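Glycerol-3-phosphate dehydrogenase [NAD(+)] 1 (Saccharomyces cerevisiae, PDB 4FGW) catalyses the NADH-dependent reduction of dihydroxyacetone phosphate to sn-glycerol 3-phosphate, a step in making the glycerol that protects yeast cells under hyperosmotic stress. Local coordinates at residues E62-I67 and H215-A220; K204-R207 and K211-D214. All blocks are in the same frame, centred on the assembly; numbering follows the deposited sequence.

Contact 1 (E62-I67 and H215-A220); sequences EVFAPI and HKVLKA
The Phe64 ring meets helix 215-222 with its edge. Val217 O lies in the ring plane, 3.3 Å from Phe64 CZ. Ala220 CB sits near the same plane, 4.1 Å from Phe64 CE2. One face is covered from within its own segment, where Val63 CG1 stands 3.6 Å above the ring centre. Val217 CG1 reaches Phe64 CE1 at 3.6 Å. This branch is anti to its own backbone N (chi1 165°), while CG2, beside that N, meets Val63 CG1 at 4.3 Å. Val63 therefore touches both the ring and the helix.

The contact joins the link between helix 44-59 and strand 67-71 to helix 215-222. Phe64 also packs on Phe35 and Val37 of strand 35-40, the first strand of the Rossmann-type domain, and Phe35 reaches Val217 as well. With Phe64 cut back to an alanine, a gap would probably open between this link and the helix, and Val217 CG1 and Ala220 CB would lose their aromatic partner. No hydrogen bond crosses between the segments, so the join is made by apolar side chains, with an aromatic C-H edge turned to a helix carbonyl oxygen.

Contact 2 (K204-R207 and K211-D214); sequences KDFR and KDVD
Asp212 OD1 is gripped by two arginines. Arg207 NE approaches it at 2.8 Å, in a salt bridge whose hydrogen bond is weak and bent to 143° at the proton. Arg146 NH2, at the start of strand 146-149, makes a second salt bridge to the same oxygen. The other oxygen, Asp212 OD2, takes the N-H of the next residue, Val213 N, at 2.7 Å. That bond comes in on the anti side of the carboxylate, somewhat out of its plane. With both oxygens held, the buried carboxylate is probably fixed in rotation.

The Arg207 guanidinium offers an edge to Asp212 OD1, and the two flat groups are turned 68° apart. Lys211 O lies over one guanidinium face, toward its rim; Arg207 NH1 is close but at too poor an angle for a hydrogen bond. Bends at chi2 and chi3 carry the arginine chain alongside Lys211 and Asp212. On the way, Arg207 CG packs against Asp212 CB at 3.6 Å and also touches Lys211 CB.

Both segments belong to the loop between strand 194-199 and helix 215-222. Asp214 is the N-cap of that helix: its OD1 accepts the backbone N-H of Val217.

Phe206 packs on the same segment. Its ring edge meets Val213 O, 3.2 Å from Phe206 CE2, and Phe206 CZ touches Asp214 CB at 3.9 Å. Asp212 OD1 approaches Phe206 CD2 obliquely at 3.6 Å. The ring reaches this position with CG anti to the backbone N (chi1 -172°). Asp205 OD2 lies 5.3 Å from Asp212 OD1. Arg146 NH2 also forms a salt bridge with Asp205 OD2, which is likely to offset the repulsion between the two acids.

In the fold
Contact 2 is nested in the chain loop closed by contact 1, and their centres are 13 Å apart. The loop of contact 2 runs straight into the helix of contact 1. Asp214 caps that helix at Val217, the residue that meets Phe64. The two contacts also touch by packing: Leu218 CG lies 3.8 Å from Val213 CG2, and Val217 CG2 lies 4.2 Å from Asp212 O. Contact 1 is mainly apolar, whereas contact 2 is built around a charged cluster. Both lie on the same side of the chain's centre and away from the coenzyme and substrate sites. Contact 1 joins 62-67 to the connection between strands 194-199 and 227-232, and contact 2 ties together the loop within it.

Contact 1 (E62-I67 and H215-A220)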
ATOM      1  N   GLU A  62      26.315   7.037  27.343  1.00 97.60           N
ATOM      2  CA  GLU A  62      26.393   5.883  28.245  1.00 98.95           C
ATOM      3  C   GLU A  62      26.268   4.552  27.473  1.00 98.27           C
ATOM      4  O   GLU A  62      26.552   3.487  28.029  1.00 98.88           O
ATOM      5  CB  GLU A  62      25.332   6.002  29.370  1.00101.95           C
ATOM      6  CG  GLU A  62      23.888   5.678  28.983  1.00108.15           C
ATOM      7  CD  GLU A  62      23.109   6.598  28.051  1.00116.78           C
ATOM      8  OE1 GLU A  62      21.973   6.220  27.682  1.00101.65           O
ATOM      9  OE2 GLU A  62      23.606   7.695  27.705  1.00104.70           O
ATOM     10  N   VAL A  63      25.831   4.629  26.195  1.00 90.41           N
ATOM     11  CA  VAL A  63      25.612   3.479  25.308  1.00 86.51           C
ATOM     12  C   VAL A  63      26.670   3.400  24.199  1.00 89.02           C
ATOM     13  O   VAL A  63      27.251   2.333  23.989  1.00 90.18           O
ATOM     14  CB  VAL A  63      24.165   3.448  24.742  1.00 85.43           C
ATOM     15  CG1 VAL A  63      23.929   2.213  23.874  1.00 81.98           C
ATOM     16  CG2 VAL A  63      23.131   3.512  25.865  1.00 86.79           C
ATOM     17  N   PHE A  64      26.913   4.514  23.493  1.00 82.46           N
ATOM     18  CA  PHE A  64      27.870   4.546  22.389  1.00 80.35           C
ATOM     19  C   PHE A  64      29.052   5.463  22.631  1.00 88.11           C
ATOM     20  O   PHE A  64      28.912   6.490  23.301  1.00 89.91           O
ATOM     21  CB  PHE A  64      27.169   4.940  21.072  1.00 76.81           C
ATOM     22  CG  PHE A  64      25.898   4.188  20.762  1.00 73.55           C
ATOM     23  CD1 PHE A  64      25.942   2.881  20.286  1.00 74.23           C
ATOM     24  CD2 PHE A  64      24.657   4.786  20.938  1.00 73.29           C
ATOM     25  CE1 PHE A  64      24.767   2.184  20.007  1.00 71.91           C
ATOM     26  CE2 PHE A  64      23.479   4.087  20.659  1.00 72.63           C
ATOM     27  CZ  PHE A  64      23.542   2.791  20.195  1.00 69.48           C
ATOM     28  N   ALA A  65      30.206   5.114  22.031  1.00 86.38           N
ATOM     29  CA  ALA A  65      31.448   5.897  22.081  1.00 90.26           C
ATOM     30  C   ALA A  65      31.193   7.257  21.390  1.00 93.60           C
ATOM     31  O   ALA A  65      30.331   7.321  20.510  1.00 88.99           O
ATOM     32  CB  ALA A  65      32.576   5.146  21.386  1.00 91.42           C
ATOM     33  N   PRO A  66      31.861   8.361  21.802  1.00 94.03           N
ATOM     34  CA  PRO A  66      31.539   9.675  21.209  1.00 92.83           C
ATOM     35  C   PRO A  66      31.759   9.820  19.707  1.00 93.56           C
ATOM     36  O   PRO A  66      30.917  10.402  19.035  1.00 89.59           O
ATOM     37  CB  PRO A  66      32.412  10.655  22.011  1.00100.02           C
ATOM     38  CG  PRO A  66      32.775   9.927  23.251  1.00107.30           C
ATOM     39  CD  PRO A  66      32.888   8.495  22.855  1.00100.36           C
ATOM     40  N   ILE A  67      32.879   9.281  19.193  1.00 92.42           N
ATOM     41  CA  ILE A  67      33.317   9.385  17.798  1.00 90.74           C
ATOM     42  C   ILE A  67      32.819   8.236  16.921  1.00 91.45           C
ATOM     43  O   ILE A  67      32.896   7.070  17.320  1.00 91.20           O
ATOM     44  CB  ILE A  67      34.869   9.536  17.715  1.00 98.16           C
ATOM     45  CG1 ILE A  67      35.429  10.450  18.819  1.00103.88           C
ATOM     46  CG2 ILE A  67      35.333   9.997  16.337  1.00 97.84           C
ATOM     47  CD1 ILE A  67      36.242   9.705  19.883  1.00117.82           C
ATOM     48  N   HIS A 215      17.871  -5.196  20.231  1.00 70.95           N
ATOM     49  CA  HIS A 215      16.961  -4.302  19.516  1.00 67.16           C
ATOM     50  C   HIS A 215      16.871  -2.907  20.117  1.00 71.38           C
ATOM     51  O   HIS A 215      16.610  -1.957  19.384  1.00 69.47           O
ATOM     52  CB  HIS A 215      15.586  -4.950  19.340  1.00 66.49           C
ATOM     53  CG  HIS A 215      15.599  -6.123  18.408  1.00 69.28           C
ATOM     54  ND1 HIS A 215      14.474  -6.896  18.217  1.00 70.73           N
ATOM     55  CD2 HIS A 215      16.600  -6.609  17.635  1.00 70.83           C
ATOM     56  CE1 HIS A 215      14.826  -7.831  17.350  1.00 70.01           C
ATOM     57  NE2 HIS A 215      16.096  -7.696  16.973  1.00 70.51           N
ATOM     58  N   LYS A 216      17.124  -2.777  21.431  1.00 70.97           N
ATOM     59  CA  LYS A 216      17.124  -1.500  22.150  1.00 71.47           C
ATOM     60  C   LYS A 216      18.299  -0.629  21.687  1.00 73.80           C
ATOM     61  O   LYS A 216      18.117   0.566  21.447  1.00 71.41           O
ATOM     62  CB  LYS A 216      17.174  -1.722  23.674  1.00 77.99           C
ATOM     63  CG  LYS A 216      15.858  -2.221  24.276  1.00 92.31           C
ATOM     64  CD  LYS A 216      15.458  -1.454  25.540  1.00107.17           C
ATOM     65  CE  LYS A 216      16.014  -2.035  26.822  1.00123.52           C
ATOM     66  NZ  LYS A 216      15.522  -1.298  28.018  1.00135.58           N
ATOM     67  N   VAL A 217      19.500  -1.245  21.547  1.00 71.82           N
ATOM     68  CA  VAL A 217      20.734  -0.596  21.092  1.00 71.72           C
ATOM     69  C   VAL A 217      20.549  -0.112  19.637  1.00 72.01           C
ATOM     70  O   VAL A 217      20.877   1.037  19.331  1.00 70.80           O
ATOM     71  CB  VAL A 217      21.970  -1.520  21.296  1.00 78.10           C
ATOM     72  CG1 VAL A 217      23.181  -1.038  20.505  1.00 77.67           C
ATOM     73  CG2 VAL A 217      22.320  -1.649  22.778  1.00 82.12           C
ATOM     74  N   LEU A 218      19.965  -0.973  18.773  1.00 66.06           N
ATOM     75  CA  LEU A 218      19.686  -0.674  17.363  1.00 62.31           C
ATOM     76  C   LEU A 218      18.637   0.417  17.186  1.00 63.63           C
ATOM     77  O   LEU A 218      18.753   1.212  16.254  1.00 61.89           O
ATOM     78  CB  LEU A 218      19.301  -1.935  16.572  1.00 60.82           C
ATOM     79  CG  LEU A 218      20.409  -2.985  16.408  1.00 67.03           C
ATOM     80  CD1 LEU A 218      19.853  -4.256  15.863  1.00 66.60           C
ATOM     81  CD2 LEU A 218      21.554  -2.480  15.531  1.00 67.02           C
ATOM     82  N   LYS A 219      17.634   0.469  18.085  1.00 59.90           N
ATOM     83  CA  LYS A 219      16.601   1.506  18.090  1.00 58.26           C
ATOM     84  C   LYS A 219      17.243   2.838  18.444  1.00 63.70           C
ATOM     85  O   LYS A 219      17.001   3.820  17.758  1.00 63.74           O
ATOM     86  CB  LYS A 219      15.461   1.164  19.078  1.00 61.73           C
ATOM     87  CG  LYS A 219      14.336   2.212  19.156  1.00 69.78           C
ATOM     88  CD  LYS A 219      13.243   2.028  18.108  1.00 69.87           C
ATOM     89  CE  LYS A 219      12.090   2.977  18.344  1.00 70.56           C
ATOM     90  NZ  LYS A 219      10.825   2.471  17.737  1.00 76.14           N
ATOM     91  N   ALA A 220      18.088   2.857  19.485  1.00 62.80           N
ATOM     92  CA  ALA A 220      18.806   4.043  19.942  1.00 64.34           C
ATOM     93  C   ALA A 220      19.839   4.524  18.914  1.00 67.31           C
ATOM     94  O   ALA A 220      20.047   5.729  18.794  1.00 68.18           O
ATOM     95  CB  ALA A 220      19.481   3.763  21.278  1.00 68.77           C
TER

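Contact 2 (K204-R207 and K211-D214)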
ATOM      1  N   LYS A 204      23.211 -16.498  19.198  1.00102.72           N
ATOM      2  CA  LYS A 204      23.480 -17.435  20.292  1.00108.25           C
ATOM      3  C   LYS A 204      24.671 -16.950  21.132  1.00115.73           C
ATOM      4  O   LYS A 204      24.722 -17.198  22.340  1.00118.77           O
ATOM      5  CB  LYS A 204      23.732 -18.854  19.740  1.00114.35           C
ATOM      6  CG  LYS A 204      24.620 -18.917  18.480  1.00130.71           C
ATOM      7  CD  LYS A 204      23.934 -19.600  17.278  1.00139.06           C
ATOM      8  CE  LYS A 204      22.891 -18.763  16.556  1.00141.75           C
ATOM      9  NZ  LYS A 204      23.491 -17.683  15.725  1.00143.19           N
ATOM     10  N   ASP A 205      25.602 -16.225  20.479  1.00111.63           N
ATOM     11  CA  ASP A 205      26.832 -15.639  21.019  1.00113.81           C
ATOM     12  C   ASP A 205      26.556 -14.435  21.953  1.00115.66           C
ATOM     13  O   ASP A 205      27.476 -13.957  22.625  1.00117.73           O
ATOM     14  CB  ASP A 205      27.739 -15.228  19.831  1.00114.11           C
ATOM     15  CG  ASP A 205      29.114 -14.671  20.173  1.00127.23           C
ATOM     16  OD1 ASP A 205      29.770 -15.220  21.085  1.00133.27           O
ATOM     17  OD2 ASP A 205      29.547 -13.709  19.502  1.00130.36           O
ATOM     18  N   PHE A 206      25.293 -13.971  22.004  1.00108.00           N
ATOM     19  CA  PHE A 206      24.819 -12.832  22.793  1.00106.31           C
ATOM     20  C   PHE A 206      25.128 -12.903  24.294  1.00116.32           C
ATOM     21  O   PHE A 206      25.060 -13.983  24.894  1.00119.58           O
ATOM     22  CB  PHE A 206      23.314 -12.626  22.549  1.00103.94           C
ATOM     23  CG  PHE A 206      22.696 -11.382  23.139  1.00103.07           C
ATOM     24  CD1 PHE A 206      21.875 -11.458  24.257  1.00107.45           C
ATOM     25  CD2 PHE A 206      22.911 -10.137  22.559  1.00101.42           C
ATOM     26  CE1 PHE A 206      21.288 -10.309  24.792  1.00106.67           C
ATOM     27  CE2 PHE A 206      22.337  -8.986  23.105  1.00102.73           C
ATOM     28  CZ  PHE A 206      21.524  -9.080  24.211  1.00102.60           C
ATOM     29  N   ARG A 207      25.474 -11.744  24.891  1.00114.09           N
ATOM     30  CA  ARG A 207      25.743 -11.614  26.328  1.00118.85           C
ATOM     31  C   ARG A 207      24.609 -10.873  27.049  1.00123.87           C
ATOM     32  O   ARG A 207      23.944 -11.482  27.889  1.00126.61           O
ATOM     33  CB  ARG A 207      27.152 -11.067  26.669  1.00120.83           C
ATOM     34  CG  ARG A 207      27.834 -10.213  25.602  1.00127.54           C
ATOM     35  CD  ARG A 207      28.798 -11.004  24.732  1.00136.90           C
ATOM     36  NE  ARG A 207      28.827 -10.474  23.368  1.00142.83           N
ATOM     37  CZ  ARG A 207      29.749  -9.640  22.897  1.00154.85           C
ATOM     38  NH1 ARG A 207      30.758  -9.251  23.668  1.00146.87           N
ATOM     39  NH2 ARG A 207      29.680  -9.201  21.646  1.00132.47           N
ATOM     40  N   LYS A 211      27.159  -4.724  26.789  1.00115.26           N
ATOM     41  CA  LYS A 211      28.194  -5.678  26.380  1.00115.78           C
ATOM     42  C   LYS A 211      27.980  -6.138  24.938  1.00112.65           C
ATOM     43  O   LYS A 211      28.952  -6.340  24.208  1.00112.85           O
ATOM     44  CB  LYS A 211      28.221  -6.890  27.332  1.00122.11           C
ATOM     45  CG  LYS A 211      28.584  -6.551  28.775  1.00135.54           C
ATOM     46  CD  LYS A 211      28.325  -7.722  29.718  1.00144.92           C
ATOM     47  CE  LYS A 211      28.462  -7.340  31.175  1.00152.89           C
ATOM     48  NZ  LYS A 211      29.861  -6.991  31.540  1.00162.85           N
ATOM     49  N   ASP A 212      26.709  -6.298  24.533  1.00103.55           N
ATOM     50  CA  ASP A 212      26.328  -6.722  23.186  1.00 97.98           C
ATOM     51  C   ASP A 212      25.140  -5.916  22.653  1.00 94.60           C
ATOM     52  O   ASP A 212      24.457  -5.228  23.415  1.00 94.17           O
ATOM     53  CB  ASP A 212      26.008  -8.229  23.171  1.00100.42           C
ATOM     54  CG  ASP A 212      26.298  -8.950  21.864  1.00 99.42           C
ATOM     55  OD1 ASP A 212      26.484 -10.179  21.898  1.00 99.60           O
ATOM     56  OD2 ASP A 212      26.331  -8.281  20.805  1.00100.08           O
ATOM     57  N   VAL A 213      24.899  -6.009  21.336  1.00 85.79           N
ATOM     58  CA  VAL A 213      23.802  -5.319  20.673  1.00 80.49           C
ATOM     59  C   VAL A 213      22.513  -6.142  20.637  1.00 82.84           C
ATOM     60  O   VAL A 213      22.528  -7.333  20.316  1.00 83.18           O
ATOM     61  CB  VAL A 213      24.157  -4.562  19.343  1.00 80.39           C
ATOM     62  CG1 VAL A 213      25.612  -4.761  18.925  1.00 81.75           C
ATOM     63  CG2 VAL A 213      23.196  -4.882  18.193  1.00 76.23           C
ATOM     64  N   ASP A 214      21.413  -5.491  21.024  1.00 77.11           N
ATOM     65  CA  ASP A 214      20.057  -6.017  21.021  1.00 75.36           C
ATOM     66  C   ASP A 214      19.197  -5.010  20.246  1.00 75.55           C
ATOM     67  O   ASP A 214      19.743  -4.065  19.667  1.00 73.70           O
ATOM     68  CB  ASP A 214      19.538  -6.253  22.464  1.00 80.23           C
ATOM     69  CG  ASP A 214      19.707  -5.114  23.465  1.00 92.25           C
ATOM     70  OD1 ASP A 214      19.805  -3.943  23.028  1.00 92.36           O
ATOM     71  OD2 ASP A 214      19.695  -5.390  24.686  1.00 98.68           O
TER